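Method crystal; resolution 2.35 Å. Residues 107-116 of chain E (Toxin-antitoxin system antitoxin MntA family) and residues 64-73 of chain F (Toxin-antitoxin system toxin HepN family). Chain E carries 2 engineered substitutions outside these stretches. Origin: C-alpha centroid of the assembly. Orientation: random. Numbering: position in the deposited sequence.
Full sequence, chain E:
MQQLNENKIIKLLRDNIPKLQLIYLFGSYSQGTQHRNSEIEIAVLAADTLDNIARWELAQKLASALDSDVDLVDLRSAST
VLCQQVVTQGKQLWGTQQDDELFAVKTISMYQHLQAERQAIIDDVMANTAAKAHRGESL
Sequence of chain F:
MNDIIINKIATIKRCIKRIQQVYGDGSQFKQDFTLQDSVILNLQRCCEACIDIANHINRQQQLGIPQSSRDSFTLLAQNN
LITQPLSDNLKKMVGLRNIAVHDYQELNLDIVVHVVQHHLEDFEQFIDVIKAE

Chain E, residues 107-116: TISMYQHLQA
Chain F, residues 64-73: GIPQSSRDSF

A single glutamine amide, reaching from an antitoxin helix to a backbone carbonyl of a toxin loop, anchors this contact. Gln E112 NE2 donates to Pro F66 O at 3.0 Å with an N-H...acceptor angle of 174°, so the bond is both short and almost straight. A proline has no amide hydrogen to give, but its carbonyl remains free to accept, and here the glutamine takes it. The CA-to-CB bond of Gln E112 points sideways; chi1 of -74° (m) and chi2 of 174° (t) carry the end of the side chain nearer the toxin, and chi3 of -7° sets the amide plane.

The register is fixed at the same residue: the CA atoms of Gln E112 and Ser F68 lie 4.9 Å apart, the closest CA pair across the stretches. Such proximity leaves Gln E112 CG 3.6 Å from Gln F67 C, so CG packs against the loop main chain, and the amide carbon Gln E112 CD sits 3.8 Å from Ser F69 N at the start of the helix. With 84 Å² covered, Gln E112 contributes more than any other residue to the 368 Å² buried between the stretches.

Chain E is helical throughout 107-116, with phi/psi near -64/-42 and i to i+4 bonds such as Gln E112 N to Ile E108 O at 2.8 Å. Ile E108, Tyr E111 and Gln E115 all direct CA-to-CB toward chain F. Ile E108 (m, t) meets Ile F65 (m, m) in an apolar contact, in which Ile E108 CD1 lies 4.1 Å from Ile F65 CG2; Ile E108 CG2 lies 3.9 Å from Pro F66 O. Tyr E111, with chi1 t and chi2 -96°, presents its ring edge to Gln F67, where Tyr E111 CE1 is 3.7 Å from Gln F67 CB, near the ring plane. Gln E115 (m, m, chi3 72°) adds a weak hydrogen bond from its NE2 to Gln F67 OE1, at 3.5 Å and an angle of 136°.

Chain F passes from an extended segment into a helix. Ile F65 (-107/108) and Pro F66 (-75/134, C-gamma endo) are extended, Gln F67 turns at -92/4, and Ser F68 at -142/151 precedes the helix that starts at Ser F69 and continues beyond Phe F73. Before them, Gly F64 adopts 122/158, where a CB would jam against the preceding carbonyl O.

Ser F68 is the N-cap. Its CA-to-CB bond points away from chain E, and with chi1 of 82° (p) its OG accepts from Asp F71 N at 3.2 Å and 164°, satisfying an amide of the first helical turn. Gln F67 is folded by chi1 of 48° (p), chi2 of 81° (p) and chi3 of 76°, so that its amide serves two directions: OE1 faces Gln E115, while Gln F67 NE2 gives a weak bond to Asp F71 OD2 at 2.9 Å and 128°. The cap and this bond tie the loop to the helix beside the contact.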

# COMPACT_ATOMS: atom_id res chain seq x y z
N THR E 107 10.33 8.75 31.92
CA THR E 107 10.68 8.48 30.53
C THR E 107 12.17 8.73 30.27
O THR E 107 12.87 7.87 29.73
CB THR E 107 9.83 9.34 29.59
OG1 THR E 107 8.45 8.99 29.71
CG2 THR E 107 10.29 9.15 28.15
N ILE E 108 12.66 9.92 30.63
CA ILE E 108 14.03 10.28 30.32
C ILE E 108 15.02 9.34 31.01
O ILE E 108 16.06 8.98 30.44
CB ILE E 108 14.28 11.75 30.70
CG1 ILE E 108 13.31 12.66 29.94
CG2 ILE E 108 15.73 12.14 30.43
CD1 ILE E 108 13.36 14.11 30.36
N SER E 109 14.70 8.93 32.24
CA SER E 109 15.55 7.95 32.93
C SER E 109 15.59 6.63 32.18
O SER E 109 16.67 6.09 31.90
CB SER E 109 15.04 7.75 34.35
OG SER E 109 15.81 6.77 35.01
N MET E 110 14.42 6.07 31.85
CA MET E 110 14.36 4.84 31.07
C MET E 110 15.07 4.99 29.73
O MET E 110 15.72 4.05 29.25
CB MET E 110 12.91 4.41 30.85
CG MET E 110 12.20 3.96 32.11
SD MET E 110 10.52 3.39 31.80
CE MET E 110 10.82 1.84 30.94
N TYR E 111 14.96 6.17 29.11
CA TYR E 111 15.61 6.36 27.82
C TYR E 111 17.12 6.42 27.97
O TYR E 111 17.86 5.88 27.13
CB TYR E 111 15.08 7.62 27.13
CG TYR E 111 15.63 7.80 25.74
CD1 TYR E 111 16.74 8.61 25.51
CD2 TYR E 111 15.06 7.15 24.66
CE1 TYR E 111 17.26 8.77 24.24
CE2 TYR E 111 15.56 7.31 23.38
CZ TYR E 111 16.67 8.12 23.18
OH TYR E 111 17.19 8.28 21.92
N GLN E 112 17.61 7.05 29.04
CA GLN E 112 19.05 7.11 29.26
C GLN E 112 19.62 5.72 29.50
O GLN E 112 20.69 5.38 28.97
CB GLN E 112 19.35 8.04 30.42
CG GLN E 112 19.18 9.51 30.05
CD GLN E 112 19.33 10.45 31.22
OE1 GLN E 112 19.44 10.01 32.37
NE2 GLN E 112 19.33 11.74 30.94
N HIS E 113 18.92 4.88 30.28
CA HIS E 113 19.38 3.51 30.48
C HIS E 113 19.30 2.70 29.19
O HIS E 113 20.15 1.83 28.96
CB HIS E 113 18.57 2.82 31.57
CG HIS E 113 18.99 3.20 32.96
ND1 HIS E 113 18.30 4.11 33.73
CD2 HIS E 113 20.03 2.78 33.72
CE1 HIS E 113 18.89 4.24 34.90
NE2 HIS E 113 19.95 3.45 34.92
N LEU E 114 18.30 2.96 28.35
CA LEU E 114 18.21 2.26 27.08
C LEU E 114 19.37 2.64 26.16
O LEU E 114 19.94 1.78 25.48
CB LEU E 114 16.87 2.55 26.40
CG LEU E 114 16.78 1.92 25.00
CD1 LEU E 114 16.82 0.39 25.09
CD2 LEU E 114 15.55 2.41 24.23
N GLN E 115 19.73 3.93 26.13
CA GLN E 115 20.82 4.38 25.27
C GLN E 115 22.14 3.71 25.63
O GLN E 115 22.90 3.30 24.75
CB GLN E 115 20.96 5.90 25.35
CG GLN E 115 19.88 6.65 24.59
CD GLN E 115 19.98 6.43 23.09
OE1 GLN E 115 19.67 5.35 22.58
NE2 GLN E 115 20.40 7.46 22.38
N ALA E 116 22.43 3.60 26.93
CA ALA E 116 23.62 2.86 27.34
C ALA E 116 23.54 1.40 26.91
O ALA E 116 24.52 0.84 26.42
CB ALA E 116 23.82 2.97 28.86
N GLY F 64 17.61 21.55 27.11
CA GLY F 64 17.91 20.43 26.25
C GLY F 64 17.52 19.14 26.95
O GLY F 64 17.40 19.13 28.18
N ILE F 65 17.30 18.07 26.21
CA ILE F 65 16.98 16.78 26.82
C ILE F 65 18.21 15.89 26.67
O ILE F 65 18.53 15.44 25.56
CB ILE F 65 15.74 16.13 26.19
CG1 ILE F 65 14.54 17.08 26.27
CG2 ILE F 65 15.41 14.83 26.92
CD1 ILE F 65 13.94 17.23 27.66
N PRO F 66 18.93 15.61 27.76
CA PRO F 66 20.13 14.76 27.66
C PRO F 66 19.75 13.29 27.49
O PRO F 66 18.88 12.77 28.19
CB PRO F 66 20.84 15.00 28.99
CG PRO F 66 19.72 15.33 29.94
CD PRO F 66 18.70 16.09 29.13
N GLN F 67 20.41 12.62 26.54
CA GLN F 67 20.17 11.20 26.34
C GLN F 67 21.13 10.33 27.14
O GLN F 67 21.09 9.10 27.00
CB GLN F 67 20.24 10.85 24.84
CG GLN F 67 21.45 11.41 24.10
CD GLN F 67 22.70 10.57 24.30
OE1 GLN F 67 22.85 9.50 23.71
NE2 GLN F 67 23.61 11.06 25.13
N SER F 68 21.99 10.93 27.97
CA SER F 68 22.83 10.19 28.90
C SER F 68 22.92 10.97 30.20
O SER F 68 22.82 12.20 30.22
CB SER F 68 24.24 9.96 28.34
OG SER F 68 25.06 11.10 28.53
N SER F 69 23.11 10.23 31.30
CA SER F 69 23.16 10.86 32.62
C SER F 69 24.31 11.85 32.74
O SER F 69 24.20 12.85 33.46
CB SER F 69 23.26 9.79 33.70
OG SER F 69 24.29 8.86 33.40
N ARG F 70 25.43 11.59 32.05
CA ARG F 70 26.56 12.50 32.14
C ARG F 70 26.26 13.82 31.43
O ARG F 70 26.63 14.89 31.93
CB ARG F 70 27.82 11.84 31.57
CG ARG F 70 27.97 11.88 30.06
CD ARG F 70 28.81 10.73 29.53
NE ARG F 70 28.07 9.46 29.54
CZ ARG F 70 27.61 8.85 28.46
NH1 ARG F 70 27.82 9.38 27.26
NH2 ARG F 70 26.96 7.70 28.57
N ASP F 71 25.56 13.76 30.29
CA ASP F 71 25.15 14.98 29.60
C ASP F 71 24.21 15.81 30.46
O ASP F 71 24.20 17.04 30.35
CB ASP F 71 24.48 14.65 28.27
CG ASP F 71 25.44 14.07 27.25
OD1 ASP F 71 26.66 14.32 27.36
OD2 ASP F 71 24.97 13.38 26.32
N SER F 72 23.43 15.16 31.32
CA SER F 72 22.47 15.88 32.15
C SER F 72 23.18 16.81 33.13
O SER F 72 22.77 17.96 33.30
CB SER F 72 21.58 14.89 32.90
OG SER F 72 20.42 15.52 33.41
N PHE F 73 24.25 16.32 33.77
CA PHE F 73 25.00 17.17 34.68
C PHE F 73 25.81 18.21 33.92
O PHE F 73 25.98 19.33 34.40
CB PHE F 73 25.90 16.31 35.56
CG PHE F 73 25.15 15.45 36.52
CD1 PHE F 73 24.38 16.03 37.52
CD2 PHE F 73 25.21 14.07 36.43
CE1 PHE F 73 23.68 15.25 38.42
CE2 PHE F 73 24.51 13.28 37.33
CZ PHE F 73 23.75 13.87 38.32